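Local coordinates for protein motility-associated killing factor MakB (Vibrio cholerae serotype O1, PDB 6W1W) that probably serves as one component of a tripartite alpha-pore-forming cytotoxin, acting with partner Mak proteins against target-cell membranes, at residues Leu5-Val9 with Ser322-Ile326; Val41-Trp47 with Glu251-Ala256; Ala191-Ser195 with Pro337-Lys341. Residue numbers count along the deposited sequence, not the author numbering.

Interaction 1 of 3, residues Leu5-Val9 with Ser322-Ile326; sequences LSPNV and SWKTI
The N-terminal arm of MakB is held to helix 316-333 by one hydrogen bond and by packing around it. S6 and P7 are extended (phi/psi -150/154, -78/174), L5 bends at -78/42, and V9 is the first residue of helix 9-35, with N8 as its N-cap, OD1 bonded to T11 OG1. S322-I326 is regular helix, I326 N donating to S322 O at 3.1 Å. The backbones come closest at V9 and S322, CA to CA 6.5 Å.

The hydrogen bond runs from the indole: W323 NE1 donates to L5 O at 2.8 Å and 170°, the oxygen lying at the ring edge. W323 (chi1 -76°, chi2 108°) also meets Y83 edge-to-face, so its indole ties the N-terminal arm and helix 316-333 to helix 69-90 within the elongated helical bundle, the body expected of an alpha-pore-forming toxin.

Van der Waals contacts fill the rest. P7 CD sits over one face of the indole, 3.4 Å from W323 CZ2, while P7 CG meets I326 CD1 at 3.6 Å. V9 (chi1 t) points toward the helix: its CG2 is 3.6 Å from S322 CB, its CG1 3.7 Å from T325 CG2 and 4.0 Å from I326 CG1.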
loop_
_atom_site.group_PDB
_atom_site.type_symbol
_atom_site.label_atom_id
_atom_site.label_comp_id
_atom_site.label_asym_id
_atom_site.label_seq_id
_atom_site.Cartn_x
_atom_site.Cartn_y
_atom_site.Cartn_z
ATOM N N LEU A 5 4.548 30.663 -6.902
ATOM C CA LEU A 5 4.919 29.978 -5.663
ATOM C C LEU A 5 4.069 28.746 -5.398
ATOM O O LEU A 5 3.657 28.506 -4.261
ATOM C CB LEU A 5 4.830 30.957 -4.494
ATOM C CG LEU A 5 5.860 32.073 -4.479
ATOM C CD1 LEU A 5 5.629 32.968 -3.277
ATOM C CD2 LEU A 5 7.253 31.471 -4.451
ATOM N N SER A 6 3.799 27.959 -6.432
ATOM C CA SER A 6 3.019 26.736 -6.318
ATOM C C SER A 6 3.493 25.759 -7.385
ATOM O O SER A 6 4.036 26.173 -8.416
ATOM C CB SER A 6 1.519 27.016 -6.477
ATOM O OG SER A 6 1.215 27.533 -7.761
ATOM N N PRO A 7 3.329 24.462 -7.163
ATOM C CA PRO A 7 3.730 23.480 -8.177
ATOM C C PRO A 7 2.704 23.391 -9.299
ATOM O O PRO A 7 1.633 23.998 -9.252
ATOM C CB PRO A 7 3.795 22.173 -7.389
ATOM C CG PRO A 7 2.812 22.357 -6.283
ATOM C CD PRO A 7 2.843 23.820 -5.929
ATOM N N ASN A 8 3.055 22.621 -10.325
ATOM C CA ASN A 8 2.104 22.301 -11.386
ATOM C C ASN A 8 1.022 21.396 -10.809
ATOM O O ASN A 8 1.292 20.242 -10.460
ATOM C CB ASN A 8 2.810 21.633 -12.562
ATOM C CG ASN A 8 1.862 21.315 -13.704
ATOM O OD1 ASN A 8 1.210 20.271 -13.710
ATOM N ND2 ASN A 8 1.789 22.210 -14.683
ATOM N N VAL A 9 -0.203 21.920 -10.710
ATOM C CA VAL A 9 -1.261 21.235 -9.970
ATOM C C VAL A 9 -1.515 19.850 -10.545
ATOM O O VAL A 9 -1.809 18.901 -9.807
ATOM C CB VAL A 9 -2.544 22.084 -9.960
ATOM C CG1 VAL A 9 -3.543 21.522 -8.951
ATOM C CG2 VAL A 9 -2.216 23.538 -9.653
ATOM N N SER A 322 -3.988 27.711 -6.401
ATOM C CA SER A 322 -3.497 26.382 -6.743
ATOM C C SER A 322 -3.225 25.542 -5.502
ATOM O O SER A 322 -3.394 24.318 -5.535
ATOM C CB SER A 322 -2.235 26.491 -7.598
ATOM O OG SER A 322 -2.496 27.179 -8.806
ATOM N N TRP A 323 -2.799 26.174 -4.404
ATOM C CA TRP A 323 -2.649 25.438 -3.153
ATOM C C TRP A 323 -3.999 25.013 -2.599
ATOM O O TRP A 323 -4.102 23.953 -1.967
ATOM C CB TRP A 323 -1.883 26.272 -2.121
ATOM C CG TRP A 323 -0.424 26.304 -2.413
ATOM C CD1 TRP A 323 0.300 27.357 -2.893
ATOM C CD2 TRP A 323 0.492 25.212 -2.285
ATOM N NE1 TRP A 323 1.612 26.990 -3.061
ATOM C CE2 TRP A 323 1.755 25.676 -2.695
ATOM C CE3 TRP A 323 0.366 23.887 -1.860
ATOM C CZ2 TRP A 323 2.886 24.864 -2.685
ATOM C CZ3 TRP A 323 1.488 23.083 -1.854
ATOM C CH2 TRP A 323 2.730 23.574 -2.263
ATOM N N LYS A 324 -5.040 25.814 -2.829
ATOM C CA LYS A 324 -6.376 25.422 -2.395
ATOM C C LYS A 324 -6.842 24.176 -3.136
ATOM O O LYS A 324 -7.503 23.310 -2.551
ATOM C CB LYS A 324 -7.359 26.576 -2.600
ATOM C CG LYS A 324 -8.704 26.382 -1.908
ATOM C CD LYS A 324 -8.530 26.167 -0.410
ATOM C CE LYS A 324 -9.870 26.087 0.310
ATOM N NZ LYS A 324 -10.713 24.964 -0.188
ATOM N N THR A 325 -6.491 24.061 -4.420
ATOM C CA THR A 325 -6.832 22.861 -5.179
ATOM C C THR A 325 -6.086 21.644 -4.641
ATOM O O THR A 325 -6.660 20.554 -4.530
ATOM C CB THR A 325 -6.526 23.076 -6.667
ATOM O OG1 THR A 325 -7.239 24.225 -7.154
ATOM C CG2 THR A 325 -6.938 21.860 -7.481
ATOM N N ILE A 326 -4.810 21.816 -4.283
ATOM C CA ILE A 326 -4.030 20.698 -3.761
ATOM C C ILE A 326 -4.496 20.332 -2.357
ATOM O O ILE A 326 -4.587 19.150 -2.007
ATOM C CB ILE A 326 -2.526 21.028 -3.797
ATOM C CG1 ILE A 326 -2.080 21.285 -5.237
ATOM C CG2 ILE A 326 -1.709 19.900 -3.182
ATOM C CD1 ILE A 326 -0.599 21.474 -5.394
#

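Interaction 2 of 3, residues Val41-Trp47 with Glu251-Ala256; sequences VAKDPNW and EEAQAA
V41-P45 forms an irregular connection in which D44 takes positive backbone angles (58/73) and P45 (-74/-176) occupies the N-cap position of helix 46-66; N46 and W47 open that helix. Opposite runs the first part of helix 251-270, with A255 N bonded to E251 O at 3.2 Å and A256 N to E252 O at 2.6 Å. The CA atoms pair V41 with E252 at 6.9 Å and W47 with A256 at 9.1 Å.

Side chains fill the gap by van der Waals contact, W47 reaching the helix backbone as well. V41 (chi1 m) points toward the helix and places CG1 3.6 Å from A255 CB. W47, with chi1 at 65°, turns its ring edge to A255, with CH2 3.8 Å from A255 C; CZ2 is also 4.1 Å from A256 CB. E252 (chi1 m, chi2 t) reaches across to P45, its CD 3.4 Å from P45 CG, and its OE1 lies 3.6 Å from W47 NE1, too far for a bond. F211 of strand 209-220 touches both V41 and A255. Such packing, loop V41-P45 and W47 laid against the first turns of helix 251-270, joins two helices near one end of the elongated alpha-pore-forming-toxin-like fold.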
loop_
_atom_site.group_PDB
_atom_site.type_symbol
_atom_site.label_atom_id
_atom_site.label_comp_id
_atom_site.label_asym_id
_atom_site.label_seq_id
_atom_site.Cartn_x
_atom_site.Cartn_y
_atom_site.Cartn_z
ATOM N N VAL A 41 -1.345 -30.357 9.982
ATOM C CA VAL A 41 -1.654 -31.454 9.073
ATOM C C VAL A 41 -1.688 -32.757 9.860
ATOM O O VAL A 41 -1.778 -32.753 11.093
ATOM C CB VAL A 41 -0.645 -31.530 7.913
ATOM C CG1 VAL A 41 -0.602 -30.213 7.175
ATOM C CG2 VAL A 41 0.741 -31.904 8.424
ATOM N N ALA A 42 -1.618 -33.882 9.151
ATOM C CA ALA A 42 -1.652 -35.193 9.792
ATOM C C ALA A 42 -0.460 -35.395 10.719
ATOM O O ALA A 42 -0.575 -35.204 11.935
ATOM C CB ALA A 42 -1.686 -36.304 8.740
ATOM N N LYS A 43 0.683 -35.801 10.158
ATOM C CA LYS A 43 1.848 -36.078 10.990
ATOM C C LYS A 43 2.362 -34.812 11.666
ATOM O O LYS A 43 2.941 -34.884 12.756
ATOM C CB LYS A 43 2.942 -36.733 10.141
ATOM C CG LYS A 43 4.277 -36.925 10.857
ATOM C CD LYS A 43 4.141 -37.809 12.092
ATOM C CE LYS A 43 5.464 -37.923 12.844
ATOM N NZ LYS A 43 5.325 -38.752 14.075
ATOM N N ASP A 44 2.127 -33.648 11.054
ATOM C CA ASP A 44 2.629 -32.357 11.509
ATOM C C ASP A 44 4.151 -32.411 11.571
ATOM O O ASP A 44 4.728 -32.462 12.665
ATOM C CB ASP A 44 2.023 -31.986 12.865
ATOM C CG ASP A 44 2.045 -30.496 13.121
ATOM O OD1 ASP A 44 2.574 -29.755 12.267
ATOM O OD2 ASP A 44 1.528 -30.068 14.172
ATOM N N PRO A 45 4.833 -32.401 10.418
ATOM C CA PRO A 45 6.288 -32.592 10.419
ATOM C C PRO A 45 7.033 -31.369 10.925
ATOM O O PRO A 45 6.418 -30.384 11.342
ATOM C CB PRO A 45 6.602 -32.873 8.944
ATOM C CG PRO A 45 5.566 -32.091 8.215
ATOM C CD PRO A 45 4.316 -32.168 9.058
ATOM N N ASN A 46 8.366 -31.421 10.881
ATOM C CA ASN A 46 9.165 -30.368 11.502
ATOM C C ASN A 46 9.026 -29.045 10.758
ATOM O O ASN A 46 8.779 -28.002 11.376
ATOM C CB ASN A 46 10.635 -30.787 11.583
ATOM C CG ASN A 46 11.516 -29.709 12.206
ATOM O OD1 ASN A 46 12.269 -29.028 11.509
ATOM N ND2 ASN A 46 11.415 -29.548 13.521
ATOM N N TRP A 47 9.185 -29.063 9.427
ATOM C CA TRP A 47 9.181 -27.813 8.670
ATOM C C TRP A 47 7.915 -27.008 8.922
ATOM O O TRP A 47 7.951 -25.772 8.886
ATOM C CB TRP A 47 9.351 -28.089 7.173
ATOM C CG TRP A 47 8.204 -28.843 6.532
ATOM C CD1 TRP A 47 8.125 -30.192 6.321
ATOM C CD2 TRP A 47 6.986 -28.287 6.013
ATOM N NE1 TRP A 47 6.938 -30.508 5.709
ATOM C CE2 TRP A 47 6.219 -29.358 5.514
ATOM C CE3 TRP A 47 6.469 -26.991 5.931
ATOM C CZ2 TRP A 47 4.963 -29.170 4.936
ATOM C CZ3 TRP A 47 5.222 -26.807 5.360
ATOM C CH2 TRP A 47 4.484 -27.889 4.869
ATOM N N GLU A 251 -0.986 -35.548 1.753
ATOM C CA GLU A 251 -1.396 -34.534 2.721
ATOM C C GLU A 251 -0.314 -33.479 2.917
ATOM O O GLU A 251 -0.584 -32.275 2.833
ATOM C CB GLU A 251 -1.745 -35.194 4.053
ATOM C CG GLU A 251 -3.033 -35.994 4.036
ATOM C CD GLU A 251 -4.004 -35.531 5.100
ATOM O OE1 GLU A 251 -3.751 -34.465 5.707
ATOM O OE2 GLU A 251 -5.015 -36.230 5.330
ATOM N N GLU A 252 0.920 -33.913 3.187
ATOM C CA GLU A 252 2.005 -32.958 3.387
ATOM C C GLU A 252 2.293 -32.174 2.115
ATOM O O GLU A 252 2.498 -30.955 2.163
ATOM C CB GLU A 252 3.265 -33.680 3.865
ATOM C CG GLU A 252 3.254 -34.048 5.339
ATOM C CD GLU A 252 4.640 -34.363 5.869
ATOM O OE1 GLU A 252 5.630 -33.852 5.298
ATOM O OE2 GLU A 252 4.740 -35.120 6.858
ATOM N N ALA A 253 2.306 -32.857 0.967
ATOM C CA ALA A 253 2.593 -32.192 -0.298
ATOM C C ALA A 253 1.594 -31.080 -0.588
ATOM O O ALA A 253 1.964 -30.041 -1.149
ATOM C CB ALA A 253 2.603 -33.214 -1.434
ATOM N N GLN A 254 0.328 -31.272 -0.215
ATOM C CA GLN A 254 -0.643 -30.193 -0.362
ATOM C C GLN A 254 -0.276 -29.013 0.526
ATOM O O GLN A 254 -0.233 -27.865 0.066
ATOM C CB GLN A 254 -2.050 -30.692 -0.034
ATOM C CG GLN A 254 -2.669 -31.574 -1.106
ATOM C CD GLN A 254 -3.974 -32.195 -0.652
ATOM O OE1 GLN A 254 -4.962 -31.495 -0.418
ATOM N NE2 GLN A 254 -3.981 -33.517 -0.509
ATOM N N ALA A 255 0.006 -29.284 1.806
ATOM C CA ALA A 255 0.413 -28.220 2.720
ATOM C C ALA A 255 1.710 -27.571 2.265
ATOM O O ALA A 255 1.882 -26.353 2.395
ATOM C CB ALA A 255 0.566 -28.769 4.137
ATOM N N ALA A 256 2.638 -28.369 1.732
ATOM C CA ALA A 256 3.880 -27.805 1.218
ATOM C C ALA A 256 3.605 -26.876 0.044
ATOM O O ALA A 256 4.145 -25.765 -0.026
ATOM C CB ALA A 256 4.840 -28.924 0.812
#

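Interaction 3 of 3, residues Ala191-Ser195 with Pro337-Lys341; sequences AYIQS and PNVGK
How a strand from the end of a chain can join a sheet begun much earlier is well illustrated where A191-S195 meets P337-K341. Both segments are extended, and the touching parts run in the same general direction, 41° apart. At the approach, Y192 (-91/160) turns its phenol away from the partner segment, and its OH bonds to N180 O; Y192 O comes within 3.6 Å of N338 OD1. I193 (-127/125) begins strand 193-203. I193 CA lies 5.0 Å from N338 CA; I193 CA is also 3.6 Å from N338 O, and I193 CG2 is 3.9 Å from G340 N.

Q194 (-108/117) makes the parallel bridge with V339, CA to CA 5.2 Å. Its two backbone bonds reach the residues flanking V339, the classic parallel-sheet pattern: Q194 N donates to N338 O at 2.9 Å and 170°, and G340 N donates to Q194 O at 3.0 Å and 154°. V339 CA adds a CA-H...O contact to Q194 O at 3.5 Å. The mixed sheet places 193-203 between antiparallel 209-220 and parallel 338-346, and I193 and S195 bond through their backbones to T220 and L218 of 209-220. The extended side chain of Q194 (chi1 and chi2 t) lies on the face opposite to I193, with OE1 3.7 Å from P337 CG.

At S195 the chains close to 4.6 Å between its CA and that of G340. S195 OG rests 3.6 Å from G340 CA, where a beta-carbon on residue 340 would clash with both S195 OG and I193 CG2, and S195 CB lies 3.7 Å from K341 O.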
loop_
_atom_site.group_PDB
_atom_site.type_symbol
_atom_site.label_atom_id
_atom_site.label_comp_id
_atom_site.label_asym_id
_atom_site.label_seq_id
_atom_site.Cartn_x
_atom_site.Cartn_y
_atom_site.Cartn_z
ATOM N N ALA A 191 -15.688 7.633 -5.091
ATOM C CA ALA A 191 -15.352 7.010 -3.818
ATOM C C ALA A 191 -15.019 5.539 -4.029
ATOM O O ALA A 191 -15.745 4.828 -4.732
ATOM C CB ALA A 191 -16.502 7.150 -2.822
ATOM N N TYR A 192 -13.931 5.092 -3.414
ATOM C CA TYR A 192 -13.504 3.703 -3.477
ATOM C C TYR A 192 -14.105 2.903 -2.322
ATOM O O TYR A 192 -14.536 3.452 -1.306
ATOM C CB TYR A 192 -11.973 3.614 -3.467
ATOM C CG TYR A 192 -11.345 3.966 -4.802
ATOM C CD1 TYR A 192 -10.638 3.021 -5.537
ATOM C CD2 TYR A 192 -11.484 5.237 -5.341
ATOM C CE1 TYR A 192 -10.076 3.341 -6.767
ATOM C CE2 TYR A 192 -10.928 5.565 -6.565
ATOM C CZ TYR A 192 -10.226 4.617 -7.274
ATOM O OH TYR A 192 -9.681 4.960 -8.492
ATOM N N ILE A 193 -14.141 1.585 -2.501
ATOM C CA ILE A 193 -14.687 0.665 -1.513
ATOM C C ILE A 193 -13.641 -0.397 -1.219
ATOM O O ILE A 193 -13.158 -1.069 -2.136
ATOM C CB ILE A 193 -15.999 0.013 -1.992
ATOM C CG1 ILE A 193 -17.121 1.051 -2.033
ATOM C CG2 ILE A 193 -16.373 -1.163 -1.096
ATOM C CD1 ILE A 193 -18.468 0.481 -2.410
ATOM N N GLN A 194 -13.300 -0.549 0.056
ATOM C CA GLN A 194 -12.298 -1.504 0.508
ATOM C C GLN A 194 -12.999 -2.642 1.240
ATOM O O GLN A 194 -13.633 -2.418 2.277
ATOM C CB GLN A 194 -11.269 -0.817 1.408
ATOM C CG GLN A 194 -10.271 -1.752 2.073
ATOM C CD GLN A 194 -9.160 -1.000 2.780
ATOM O OE1 GLN A 194 -8.827 0.125 2.406
ATOM N NE2 GLN A 194 -8.585 -1.613 3.812
ATOM N N SER A 195 -12.893 -3.852 0.695
ATOM C CA SER A 195 -13.501 -5.038 1.281
ATOM C C SER A 195 -12.438 -6.110 1.465
ATOM O O SER A 195 -11.568 -6.287 0.606
ATOM C CB SER A 195 -14.635 -5.578 0.399
ATOM O OG SER A 195 -15.349 -4.531 -0.244
ATOM N N PRO A 337 -11.636 5.101 4.161
ATOM C CA PRO A 337 -12.287 4.422 3.037
ATOM C C PRO A 337 -13.571 3.737 3.473
ATOM O O PRO A 337 -13.729 3.330 4.628
ATOM C CB PRO A 337 -11.238 3.403 2.577
ATOM C CG PRO A 337 -10.429 3.132 3.806
ATOM C CD PRO A 337 -10.382 4.434 4.564
ATOM N N ASN A 338 -14.505 3.628 2.532
ATOM C CA ASN A 338 -15.751 2.927 2.806
ATOM C C ASN A 338 -15.475 1.438 2.960
ATOM O O ASN A 338 -14.799 0.828 2.124
ATOM C CB ASN A 338 -16.760 3.175 1.687
ATOM C CG ASN A 338 -16.939 4.649 1.379
ATOM O OD1 ASN A 338 -15.973 5.412 1.344
ATOM N ND2 ASN A 338 -18.185 5.057 1.159
ATOM N N VAL A 339 -15.985 0.853 4.036
ATOM C CA VAL A 339 -15.732 -0.549 4.336
ATOM C C VAL A 339 -16.888 -1.365 3.770
ATOM O O VAL A 339 -18.017 -1.286 4.260
ATOM C CB VAL A 339 -15.562 -0.782 5.841
ATOM C CG1 VAL A 339 -14.888 -2.123 6.099
ATOM C CG2 VAL A 339 -14.766 0.352 6.461
ATOM N N GLY A 340 -16.602 -2.135 2.723
ATOM C CA GLY A 340 -17.572 -3.047 2.160
ATOM C C GLY A 340 -17.696 -4.320 2.974
ATOM O O GLY A 340 -16.968 -4.559 3.937
ATOM N N LYS A 341 -18.648 -5.148 2.575
ATOM C CA LYS A 341 -18.863 -6.406 3.275
ATOM C C LYS A 341 -17.775 -7.399 2.881
ATOM O O LYS A 341 -17.490 -7.557 1.686
ATOM C CB LYS A 341 -20.246 -6.968 2.960
ATOM C CG LYS A 341 -21.387 -5.999 3.241
ATOM C CD LYS A 341 -22.715 -6.729 3.359
ATOM C CE LYS A 341 -23.851 -5.777 3.700
ATOM N NZ LYS A 341 -25.120 -6.512 3.980
#

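In the fold
The three contacts illustrate how an elongated, mostly helical chain is tied together at widely spaced points. Interactions 1 and 2 have centres 58 Å apart, on opposite sides of the chain's centre; in sequence, both segments of interaction 2 fall between those of interaction 1. Interaction 3 lies about 29 Å from interaction 1 and about 37 Å from interaction 2, centre to centre, and its segments alternate with those of each along the chain. Helix 316-333, used in interaction 1, leads directly to strand 338-346, used in interaction 3. The strand paired there, 193-203, continues to V203, which touches E251 and Q254 of interaction 2, so the sheet connects the two regions.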